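Local coordinates for protein putative adenosine kinase (Schistosoma mansoni, PDB 3VAS) that probably phosphorylates adenosine to AMP, as an adenosine kinase of the ribokinase-like pfkB family, and is captured here with adenosine bound in an occluded-loop conformation, at residues Q130-E133 with E134-T138; T154-G157 with A158-L162; G325-A328 with D329-G333; W93-K97 with P98-S102. All blocks are in the same frame, centred on the assembly; numbering follows the deposited sequence.

Contact 1: residues Q130-E133 with E134-T138; sequences QIAE and EPLMT
Glu133 and Leu136 are joined by the hydrogen bond that closes a tight beta turn between them. The third residue of the turn is Pro135, and the peptide bond before it is cis, as in type VI turns. Leu136 N donates to Glu133 O at 3.2 Å, with an N-H...O angle of 157°. In this turn-defining bond the donor lies in the carbonyl plane, on a lone pair of the oxygen. The CB of Leu136 also comes close to this oxygen, 3.5 Å from Glu133 O.

Glu133 and Glu134 are exposed residues that flank the peptide bond of the bend. The first bond of the Glu134 side chain points away from 130-133, and the chain beyond CG is extended.

Ala132 is the buried residue of the contact. Its methyl packs on the root of the leucine side chain, and it also touches Cys106 of strand 101-107 and Ala158. The turn links strand 126-131 to strand 138-145. A water bridges its two limbs, donating to Ala132 O and to Leu136 O at 2.8 Å each.

Contact 2: residues T154-G157 with A158-L162; sequences TYLG and AACDL. With ADN (adenosine), chain C.
Leu156 and Ala159 are the ends of a type II' beta turn, and the hydrogen bonds of this contact are all backbone to backbone. Ala159 N donates to Leu156 O at 3.1 Å. Cys160 N donates to Gly157 O at 3.2 Å. These two bonds lead the chain into the 3-10 segment 158-161. Gly157 takes the second position of the turn with a positive phi of 52°, which suits glycine.

The apolar contact is made by sulfur. With chi1 at -69°, Cys160 SG is swung beside its own backbone N and back over the turn, 3.6 Å from Leu156 CB. The CD1 methyl of Leu156 is a little farther from the same sulfur.

Ligand contacts come from the strand. Thr154 OG1 lies 2.8 Å from N7 of adenosine, and Leu156 CD2 lies 3.7 Å from N6. Both residues thus border the base in the adenosine pocket.

The turn follows on from strand 150-157 and leads toward helix 164-167. Leu156 packs on Asn190 and Thr191 of helix 189-205 and on Asn32 of strand 27-40, while Ala159 touches the same Asn32.

Contact 3: residues G325-A328 with D329-G333; sequences GFIA and DYIRG
The rings of Phe326 and Tyr330 lie side by side, one helical turn apart and pointing the same way. Their planes are only 19° apart, but the rings are displaced along their planes, with little overlap and centroids separated by 5.1 Å. The closest approach is oblique, Phe326 CZ to Tyr330 CD1 at 3.7 Å. Both rings hang from a chi1 near 180°, which sends them down the same side of the helix against Ser339 of helix 336-351.

The Arg332 guanidinium meets Ala328 O at its edge. NE donates to Ala328 O at 2.8 Å; the oxygen lies 26° out of the guanidinium plane. NH2 forms a salt bridge with Asp329 OD1 at 3.0 Å. A bend at chi3 brings the group back over the helix end.

Ile327 and Ile331 touch through their CG2 methyls, 3.7 Å apart. Tyr330 N to Phe326 O and Ile331 N to Ile327 O are the i to i+4 helical bonds across the contact. Gly333, with positive phi, is the C' residue of a Schellman motif that closes the helix.

Arg332 thus binds a carbonyl of the last helical turn and pairs with Asp329. Its positive charge probably offsets the partial negative charge of the helix C-terminus.

Contact 4: residues W93-K97 with P98-S102; sequences WIIQK and PFVCS
Lys97 and Pro98 adjoin at the start of a type II beta turn, Lys97 to Val100, that joins helix 83-95 to strand 101-107. Their side chains cross at about a right angle. Lys97 CG lies 3.6 Å from Pro98 CD, since chi1 of 177° sets CG beside the carbonyl carbon that bears the proline. The turn is closed by a weak hydrogen bond from Val100 N to Lys97 O at 3.5 Å. Val100 CG1 comes to 3.3 Å from the same oxygen. This methyl also faces Ile95 CG2 at 4.3 Å, a loose apolar contact back to the last turn of the helix.

Further out, Gln92 holds both limbs of the connection. Its NE2 donates to Lys97 O and its OE1 accepts from Cys101 N. The lysine chain is extended, and its NZ is bound by Leu22 O. Gln96, the first residue past the helix, has positive phi, which breaks the helical path. Val100 and Ser102 then pair with Val27 of the central strand 27-40.

Phe99 takes the third position of the turn with a phi of 76°, as is usual in type II turns. Pro98 CB sits over one face of the Phe99 ring, 3.7 Å above the plane and offset toward the rim.

Overall arrangement
Along the chain the order is contact 4, contact 1, contact 2 and contact 3. They form two pairs. Contacts 1 and 2 have centres 9 Å apart and touch: Met137 O and Ala158 N are probably hydrogen-bonded at 2.8 Å. Contacts 3 and 4 have centres 12 Å apart, and Ala328 of helix 318-330 packs on Ile94 and Ile95 of helix 83-95. Contacts 1 and 3 lie 34 Å apart between centres, on opposite sides of the chain's centre. Strands 101-107 and 126-131 are neighbours and tie contact 4 to contact 1. Contacts 1 and 4 are turns leading into strands, and contact 3 ends helix 318-330. Only contact 2 holds adenosine-pocket residues, Thr154 and Leu156.

Contact 1: residues Q130-E133 with E134-T138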
loop_
_atom_site.group_PDB
_atom_site.type_symbol
_atom_site.label_atom_id
_atom_site.label_comp_id
_atom_site.label_asym_id
_atom_site.label_seq_id
_atom_site.Cartn_x
_atom_site.Cartn_y
_atom_site.Cartn_z
ATOM N N GLN A 130 -16.958 -3.286 -6.226
ATOM C CA GLN A 130 -17.947 -4.283 -5.863
ATOM C C GLN A 130 -18.679 -3.728 -4.652
ATOM O O GLN A 130 -18.063 -3.157 -3.751
ATOM C CB GLN A 130 -17.272 -5.609 -5.517
ATOM C CG GLN A 130 -18.231 -6.711 -5.090
ATOM C CD GLN A 130 -17.501 -7.983 -4.718
ATOM O OE1 GLN A 130 -16.306 -8.117 -4.975
ATOM N NE2 GLN A 130 -18.213 -8.924 -4.104
ATOM N N ILE A 131 -19.996 -3.856 -4.636
ATOM C CA ILE A 131 -20.753 -3.355 -3.501
ATOM C C ILE A 131 -21.164 -4.545 -2.641
ATOM O O ILE A 131 -21.729 -5.520 -3.143
ATOM C CB ILE A 131 -21.975 -2.503 -3.934
ATOM C CG1 ILE A 131 -21.555 -1.069 -4.282
ATOM C CG2 ILE A 131 -22.985 -2.414 -2.809
ATOM C CD1 ILE A 131 -20.629 -0.920 -5.472
ATOM N N ALA A 132 -20.842 -4.478 -1.353
ATOM C CA ALA A 132 -21.173 -5.556 -0.433
ATOM C C ALA A 132 -22.672 -5.594 -0.143
ATOM O O ALA A 132 -23.332 -4.555 -0.097
ATOM C CB ALA A 132 -20.384 -5.411 0.858
ATOM N N GLU A 133 -23.204 -6.800 0.036
ATOM C CA GLU A 133 -24.591 -6.986 0.448
ATOM C C GLU A 133 -24.842 -6.308 1.789
ATOM O O GLU A 133 -24.063 -6.470 2.730
ATOM C CB GLU A 133 -24.910 -8.474 0.554
ATOM C CG GLU A 133 -25.157 -9.153 -0.779
ATOM C CD GLU A 133 -26.554 -8.894 -1.306
ATOM O OE1 GLU A 133 -26.791 -9.115 -2.514
ATOM O OE2 GLU A 133 -27.421 -8.474 -0.507
ATOM N N GLU A 134 -25.922 -5.537 1.871
ATOM C CA GLU A 134 -26.279 -4.855 3.109
ATOM C C GLU A 134 -26.618 -5.900 4.172
ATOM O O GLU A 134 -27.134 -6.966 3.848
ATOM C CB GLU A 134 -27.453 -3.894 2.874
ATOM C CG GLU A 134 -27.240 -2.934 1.701
ATOM C CD GLU A 134 -28.273 -1.809 1.643
ATOM O OE1 GLU A 134 -28.778 -1.515 0.536
ATOM O OE2 GLU A 134 -28.571 -1.211 2.700
ATOM N N PRO A 135 -26.340 -5.598 5.450
ATOM C CA PRO A 135 -25.842 -4.324 5.967
ATOM C C PRO A 135 -24.340 -4.313 6.267
ATOM O O PRO A 135 -23.930 -3.658 7.225
ATOM C CB PRO A 135 -26.611 -4.195 7.278
ATOM C CG PRO A 135 -26.667 -5.614 7.779
ATOM C CD PRO A 135 -26.706 -6.510 6.549
ATOM N N LEU A 136 -23.532 -5.016 5.480
ATOM C CA LEU A 136 -22.086 -4.977 5.689
ATOM C C LEU A 136 -21.540 -3.606 5.272
ATOM O O LEU A 136 -21.688 -3.192 4.122
ATOM C CB LEU A 136 -21.389 -6.109 4.932
ATOM C CG LEU A 136 -19.884 -6.281 5.178
ATOM C CD1 LEU A 136 -19.580 -6.385 6.667
ATOM C CD2 LEU A 136 -19.348 -7.503 4.441
ATOM N N MET A 137 -20.923 -2.902 6.218
ATOM C CA MET A 137 -20.493 -1.522 6.001
ATOM C C MET A 137 -19.066 -1.404 5.481
ATOM O O MET A 137 -18.232 -2.283 5.709
ATOM C CB MET A 137 -20.654 -0.700 7.285
ATOM C CG MET A 137 -22.105 -0.610 7.806
ATOM S SD MET A 137 -23.232 0.346 6.765
ATOM C CE MET A 137 -23.913 -0.890 5.656
ATOM N N THR A 138 -18.804 -0.311 4.770
ATOM C CA THR A 138 -17.472 -0.013 4.269
ATOM C C THR A 138 -16.460 -0.091 5.412
ATOM O O THR A 138 -16.723 0.395 6.512
ATOM C CB THR A 138 -17.426 1.391 3.630
ATOM O OG1 THR A 138 -18.286 1.422 2.483
ATOM C CG2 THR A 138 -16.007 1.749 3.206
HETATM O O HOH W 1 -23.622 -2.917 2.144
#

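Contact 2: residues T154-G157 with A158-L162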
loop_
_atom_site.group_PDB
_atom_site.type_symbol
_atom_site.label_atom_id
_atom_site.label_comp_id
_atom_site.label_asym_id
_atom_site.label_seq_id
_atom_site.Cartn_x
_atom_site.Cartn_y
_atom_site.Cartn_z
ATOM N N THR A 154 -7.596 -1.698 12.169
ATOM C CA THR A 154 -8.384 -1.796 10.951
ATOM C C THR A 154 -9.552 -2.770 11.055
ATOM O O THR A 154 -9.373 -3.929 11.425
ATOM C CB THR A 154 -7.505 -2.233 9.770
ATOM O OG1 THR A 154 -6.474 -1.261 9.570
ATOM C CG2 THR A 154 -8.333 -2.359 8.501
ATOM N N TYR A 155 -10.746 -2.283 10.736
ATOM C CA TYR A 155 -11.917 -3.138 10.570
ATOM C C TYR A 155 -12.220 -3.234 9.078
ATOM O O TYR A 155 -12.729 -2.289 8.478
ATOM C CB TYR A 155 -13.129 -2.573 11.318
ATOM C CG TYR A 155 -14.343 -3.483 11.255
ATOM C CD1 TYR A 155 -14.393 -4.652 12.003
ATOM C CD2 TYR A 155 -15.426 -3.182 10.437
ATOM C CE1 TYR A 155 -15.486 -5.497 11.945
ATOM C CE2 TYR A 155 -16.530 -4.024 10.373
ATOM C CZ TYR A 155 -16.551 -5.177 11.131
ATOM O OH TYR A 155 -17.638 -6.024 11.082
ATOM N N LEU A 156 -11.882 -4.369 8.483
ATOM C CA LEU A 156 -11.942 -4.522 7.033
ATOM C C LEU A 156 -13.350 -4.395 6.460
ATOM O O LEU A 156 -13.524 -3.855 5.366
ATOM C CB LEU A 156 -11.302 -5.843 6.607
ATOM C CG LEU A 156 -9.770 -5.844 6.685
ATOM C CD1 LEU A 156 -9.203 -7.228 6.386
ATOM C CD2 LEU A 156 -9.199 -4.813 5.730
ATOM N N GLY A 157 -14.343 -4.888 7.199
ATOM C CA GLY A 157 -15.740 -4.762 6.808
ATOM C C GLY A 157 -16.030 -5.225 5.391
ATOM O O GLY A 157 -15.690 -6.349 5.011
ATOM N N ALA A 158 -16.628 -4.340 4.599
ATOM C CA ALA A 158 -17.039 -4.669 3.234
ATOM C C ALA A 158 -15.896 -5.155 2.337
ATOM O O ALA A 158 -16.123 -5.956 1.428
ATOM C CB ALA A 158 -17.740 -3.481 2.598
ATOM N N ALA A 159 -14.680 -4.675 2.600
ATOM C CA ALA A 159 -13.504 -5.035 1.807
ATOM C C ALA A 159 -13.235 -6.542 1.730
ATOM O O ALA A 159 -12.626 -7.013 0.769
ATOM C CB ALA A 159 -12.267 -4.298 2.321
ATOM N N CYS A 160 -13.685 -7.290 2.736
ATOM C CA CYS A 160 -13.528 -8.746 2.755
ATOM C C CYS A 160 -14.320 -9.441 1.658
ATOM O O CYS A 160 -13.927 -10.511 1.185
ATOM C CB CYS A 160 -13.959 -9.323 4.105
ATOM S SG CYS A 160 -12.877 -8.889 5.471
ATOM N N ASP A 161 -15.436 -8.837 1.263
ATOM C CA ASP A 161 -16.344 -9.455 0.299
ATOM C C ASP A 161 -15.851 -9.384 -1.144
ATOM O O ASP A 161 -16.516 -9.888 -2.049
ATOM C CB ASP A 161 -17.746 -8.850 0.411
ATOM C CG ASP A 161 -18.592 -9.531 1.476
ATOM O OD1 ASP A 161 -18.018 -10.162 2.389
ATOM O OD2 ASP A 161 -19.835 -9.433 1.399
ATOM N N LEU A 162 -14.695 -8.761 -1.360
ATOM C CA LEU A 162 -14.111 -8.705 -2.697
ATOM C C LEU A 162 -13.857 -10.123 -3.197
ATOM O O LEU A 162 -13.162 -10.905 -2.545
ATOM C CB LEU A 162 -12.813 -7.903 -2.689
ATOM C CG LEU A 162 -12.033 -7.856 -4.003
ATOM C CD1 LEU A 162 -12.801 -7.083 -5.077
ATOM C CD2 LEU A 162 -10.666 -7.249 -3.758
HETATM O "O5'" ADN C . -0.318 3.302 4.907
HETATM C "C5'" ADN C . -1.360 3.927 5.654
HETATM C "C4'" ADN C . -2.721 3.500 5.159
HETATM O "O4'" ADN C . -2.891 2.089 5.366
HETATM C "C3'" ADN C . -3.928 4.164 5.831
HETATM O "O3'" ADN C . -4.528 5.093 4.926
HETATM C "C2'" ADN C . -4.909 2.998 6.090
HETATM O "O2'" ADN C . -6.225 3.224 5.633
HETATM C "C1'" ADN C . -4.262 1.827 5.349
HETATM N N9 ADN C . -4.517 0.515 5.945
HETATM C C8 ADN C . -4.451 0.198 7.224
HETATM N N7 ADN C . -4.822 -1.222 7.346
HETATM C C5 ADN C . -5.118 -1.715 6.040
HETATM C C6 ADN C . -5.518 -2.967 5.583
HETATM N N6 ADN C . -5.702 -4.046 6.516
HETATM N N1 ADN C . -5.747 -3.165 4.227
HETATM C C2 ADN C . -5.573 -2.139 3.333
HETATM N N3 ADN C . -5.175 -0.907 3.782
HETATM C C4 ADN C . -4.952 -0.711 5.168
#

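Contact 3: residues G325-A328 with D329-G333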
loop_
_atom_site.group_PDB
_atom_site.type_symbol
_atom_site.label_atom_id
_atom_site.label_comp_id
_atom_site.label_asym_id
_atom_site.label_seq_id
_atom_site.Cartn_x
_atom_site.Cartn_y
_atom_site.Cartn_z
ATOM N N GLY A 325 5.239 7.504 -6.009
ATOM C CA GLY A 325 6.260 8.374 -6.565
ATOM C C GLY A 325 7.287 7.597 -7.367
ATOM O O GLY A 325 7.692 8.029 -8.447
ATOM N N PHE A 326 7.699 6.441 -6.855
ATOM C CA PHE A 326 8.662 5.614 -7.575
ATOM C C PHE A 326 8.087 5.092 -8.884
ATOM O O PHE A 326 8.686 5.260 -9.940
ATOM C CB PHE A 326 9.148 4.424 -6.737
ATOM C CG PHE A 326 10.194 3.593 -7.440
ATOM C CD1 PHE A 326 11.539 3.928 -7.345
ATOM C CD2 PHE A 326 9.830 2.507 -8.223
ATOM C CE1 PHE A 326 12.505 3.183 -8.011
ATOM C CE2 PHE A 326 10.786 1.756 -8.887
ATOM C CZ PHE A 326 12.130 2.096 -8.781
ATOM N N ILE A 327 6.933 4.438 -8.798
ATOM C CA ILE A 327 6.334 3.774 -9.951
ATOM C C ILE A 327 5.975 4.742 -11.077
ATOM O O ILE A 327 6.265 4.470 -12.242
ATOM C CB ILE A 327 5.101 2.954 -9.533
ATOM C CG1 ILE A 327 5.528 1.809 -8.606
ATOM C CG2 ILE A 327 4.369 2.409 -10.756
ATOM C CD1 ILE A 327 4.368 1.124 -7.919
ATOM N N ALA A 328 5.363 5.871 -10.721
ATOM C CA ALA A 328 4.937 6.867 -11.702
ATOM C C ALA A 328 6.092 7.308 -12.588
ATOM O O ALA A 328 5.913 7.532 -13.786
ATOM C CB ALA A 328 4.310 8.078 -11.011
ATOM N N ASP A 329 7.274 7.431 -11.992
ATOM C CA ASP A 329 8.461 7.846 -12.738
ATOM C C ASP A 329 9.108 6.668 -13.453
ATOM O O ASP A 329 9.479 6.774 -14.620
ATOM C CB ASP A 329 9.472 8.544 -11.823
ATOM C CG ASP A 329 9.374 10.060 -11.899
ATOM O OD1 ASP A 329 8.254 10.579 -12.096
ATOM O OD2 ASP A 329 10.416 10.739 -11.774
ATOM N N TYR A 330 9.211 5.542 -12.754
ATOM C CA TYR A 330 9.882 4.358 -13.282
ATOM C C TYR A 330 9.203 3.800 -14.536
ATOM O O TYR A 330 9.880 3.356 -15.464
ATOM C CB TYR A 330 9.983 3.274 -12.201
ATOM C CG TYR A 330 10.923 2.149 -12.551
ATOM C CD1 TYR A 330 12.299 2.310 -12.439
ATOM C CD2 TYR A 330 10.440 0.922 -12.984
ATOM C CE1 TYR A 330 13.171 1.284 -12.756
ATOM C CE2 TYR A 330 11.305 -0.114 -13.305
ATOM C CZ TYR A 330 12.671 0.074 -13.189
ATOM O OH TYR A 330 13.538 -0.949 -13.508
ATOM N N ILE A 331 7.872 3.820 -14.565
ATOM C CA ILE A 331 7.141 3.294 -15.718
ATOM C C ILE A 331 7.137 4.260 -16.900
ATOM O O ILE A 331 6.716 3.899 -17.999
ATOM C CB ILE A 331 5.687 2.921 -15.371
ATOM C CG1 ILE A 331 4.864 4.173 -15.053
ATOM C CG2 ILE A 331 5.647 1.904 -14.230
ATOM C CD1 ILE A 331 3.405 3.876 -14.775
ATOM N N ARG A 332 7.601 5.487 -16.673
ATOM C CA ARG A 332 7.755 6.448 -17.764
ATOM C C ARG A 332 9.203 6.526 -18.248
ATOM O O ARG A 332 9.570 7.420 -19.011
ATOM C CB ARG A 332 7.215 7.827 -17.370
ATOM C CG ARG A 332 5.695 7.854 -17.218
ATOM C CD ARG A 332 5.186 9.233 -16.856
ATOM N NE ARG A 332 5.643 9.651 -15.534
ATOM C CZ ARG A 332 5.402 10.847 -15.008
ATOM N NH1 ARG A 332 4.711 11.746 -15.698
ATOM N NH2 ARG A 332 5.854 11.147 -13.795
ATOM N N GLY A 333 10.020 5.580 -17.800
ATOM C CA GLY A 333 11.363 5.414 -18.332
ATOM C C GLY A 333 12.480 6.129 -17.594
ATOM O O GLY A 333 13.624 6.096 -18.034
HETATM O O HOH W 2 6.838 10.256 -9.596
#

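Contact 4: residues W93-K97 with P98-S102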
loop_
_atom_site.group_PDB
_atom_site.type_symbol
_atom_site.label_atom_id
_atom_site.label_comp_id
_atom_site.label_asym_id
_atom_site.label_seq_id
_atom_site.Cartn_x
_atom_site.Cartn_y
_atom_site.Cartn_z
ATOM N N TRP A 93 -2.649 10.950 -9.870
ATOM C CA TRP A 93 -2.508 12.376 -9.584
ATOM C C TRP A 93 -1.177 12.923 -10.115
ATOM O O TRP A 93 -1.125 13.995 -10.727
ATOM C CB TRP A 93 -2.613 12.565 -8.072
ATOM C CG TRP A 93 -2.565 13.971 -7.548
ATOM C CD1 TRP A 93 -3.593 14.872 -7.503
ATOM C CD2 TRP A 93 -1.445 14.609 -6.922
ATOM N NE1 TRP A 93 -3.171 16.041 -6.909
ATOM C CE2 TRP A 93 -1.856 15.901 -6.544
ATOM C CE3 TRP A 93 -0.129 14.215 -6.656
ATOM C CZ2 TRP A 93 -0.999 16.802 -5.913
ATOM C CZ3 TRP A 93 0.720 15.109 -6.029
ATOM C CH2 TRP A 93 0.283 16.388 -5.666
ATOM N N ILE A 94 -0.102 12.176 -9.884
ATOM C CA ILE A 94 1.213 12.560 -10.378
ATOM C C ILE A 94 1.244 12.648 -11.902
ATOM O O ILE A 94 1.647 13.665 -12.463
ATOM C CB ILE A 94 2.301 11.583 -9.896
ATOM C CG1 ILE A 94 2.490 11.721 -8.383
ATOM C CG2 ILE A 94 3.618 11.835 -10.639
ATOM C CD1 ILE A 94 3.448 10.724 -7.784
ATOM N N ILE A 95 0.801 11.586 -12.563
ATOM C CA ILE A 95 0.886 11.499 -14.019
ATOM C C ILE A 95 -0.064 12.485 -14.702
ATOM O O ILE A 95 0.220 12.971 -15.797
ATOM C CB ILE A 95 0.681 10.045 -14.499
ATOM C CG1 ILE A 95 1.791 9.161 -13.913
ATOM C CG2 ILE A 95 0.671 9.963 -16.016
ATOM C CD1 ILE A 95 1.750 7.723 -14.345
ATOM N N GLN A 96 -1.184 12.774 -14.044
ATOM C CA GLN A 96 -2.043 13.898 -14.418
ATOM C C GLN A 96 -2.722 13.731 -15.781
ATOM O O GLN A 96 -3.241 14.691 -16.346
ATOM C CB GLN A 96 -1.235 15.203 -14.381
ATOM C CG GLN A 96 -2.004 16.436 -13.961
ATOM C CD GLN A 96 -1.152 17.688 -14.053
ATOM O OE1 GLN A 96 0.064 17.611 -14.255
ATOM N NE2 GLN A 96 -1.785 18.851 -13.912
ATOM N N LYS A 97 -2.700 12.517 -16.317
ATOM C CA LYS A 97 -3.474 12.204 -17.508
ATOM C C LYS A 97 -4.683 11.378 -17.091
ATOM O O LYS A 97 -4.532 10.341 -16.442
ATOM C CB LYS A 97 -2.646 11.426 -18.529
ATOM C CG LYS A 97 -3.460 11.036 -19.752
ATOM C CD LYS A 97 -2.729 10.082 -20.668
ATOM C CE LYS A 97 -3.575 9.768 -21.892
ATOM N NZ LYS A 97 -2.884 8.837 -22.826
ATOM N N PRO A 98 -5.887 11.836 -17.465
ATOM C CA PRO A 98 -7.128 11.191 -17.013
ATOM C C PRO A 98 -7.210 9.717 -17.406
ATOM O O PRO A 98 -6.930 9.372 -18.551
ATOM C CB PRO A 98 -8.226 11.991 -17.726
ATOM C CG PRO A 98 -7.585 13.306 -18.099
ATOM C CD PRO A 98 -6.139 12.994 -18.344
ATOM N N PHE A 99 -7.560 8.869 -16.441
ATOM C CA PHE A 99 -7.917 7.465 -16.673
ATOM C C PHE A 99 -6.739 6.532 -16.940
ATOM O O PHE A 99 -6.931 5.390 -17.356
ATOM C CB PHE A 99 -8.961 7.335 -17.790
ATOM C CG PHE A 99 -10.044 8.377 -17.731
ATOM C CD1 PHE A 99 -10.359 9.130 -18.853
ATOM C CD2 PHE A 99 -10.739 8.610 -16.556
ATOM C CE1 PHE A 99 -11.351 10.095 -18.804
ATOM C CE2 PHE A 99 -11.734 9.573 -16.500
ATOM C CZ PHE A 99 -12.041 10.315 -17.626
ATOM N N VAL A 100 -5.523 7.000 -16.690
ATOM C CA VAL A 100 -4.363 6.126 -16.838
ATOM C C VAL A 100 -4.396 4.992 -15.801
ATOM O O VAL A 100 -3.881 3.898 -16.047
ATOM C CB VAL A 100 -3.023 6.915 -16.783
ATOM C CG1 VAL A 100 -2.867 7.639 -15.460
ATOM C CG2 VAL A 100 -1.841 5.996 -17.026
ATOM N N CYS A 101 -5.034 5.239 -14.658
ATOM C CA CYS A 101 -5.082 4.235 -13.593
ATOM C C CYS A 101 -6.471 3.636 -13.374
ATOM O O CYS A 101 -7.489 4.310 -13.545
ATOM C CB CYS A 101 -4.541 4.802 -12.275
ATOM S SG CYS A 101 -2.797 5.259 -12.292
ATOM N N SER A 102 -6.487 2.360 -12.987
ATOM C CA SER A 102 -7.713 1.625 -12.701
ATOM C C SER A 102 -7.634 1.038 -11.299
ATOM O O SER A 102 -6.564 0.606 -10.864
ATOM C CB SER A 102 -7.898 0.480 -13.696
ATOM O OG SER A 102 -8.154 0.949 -15.003
#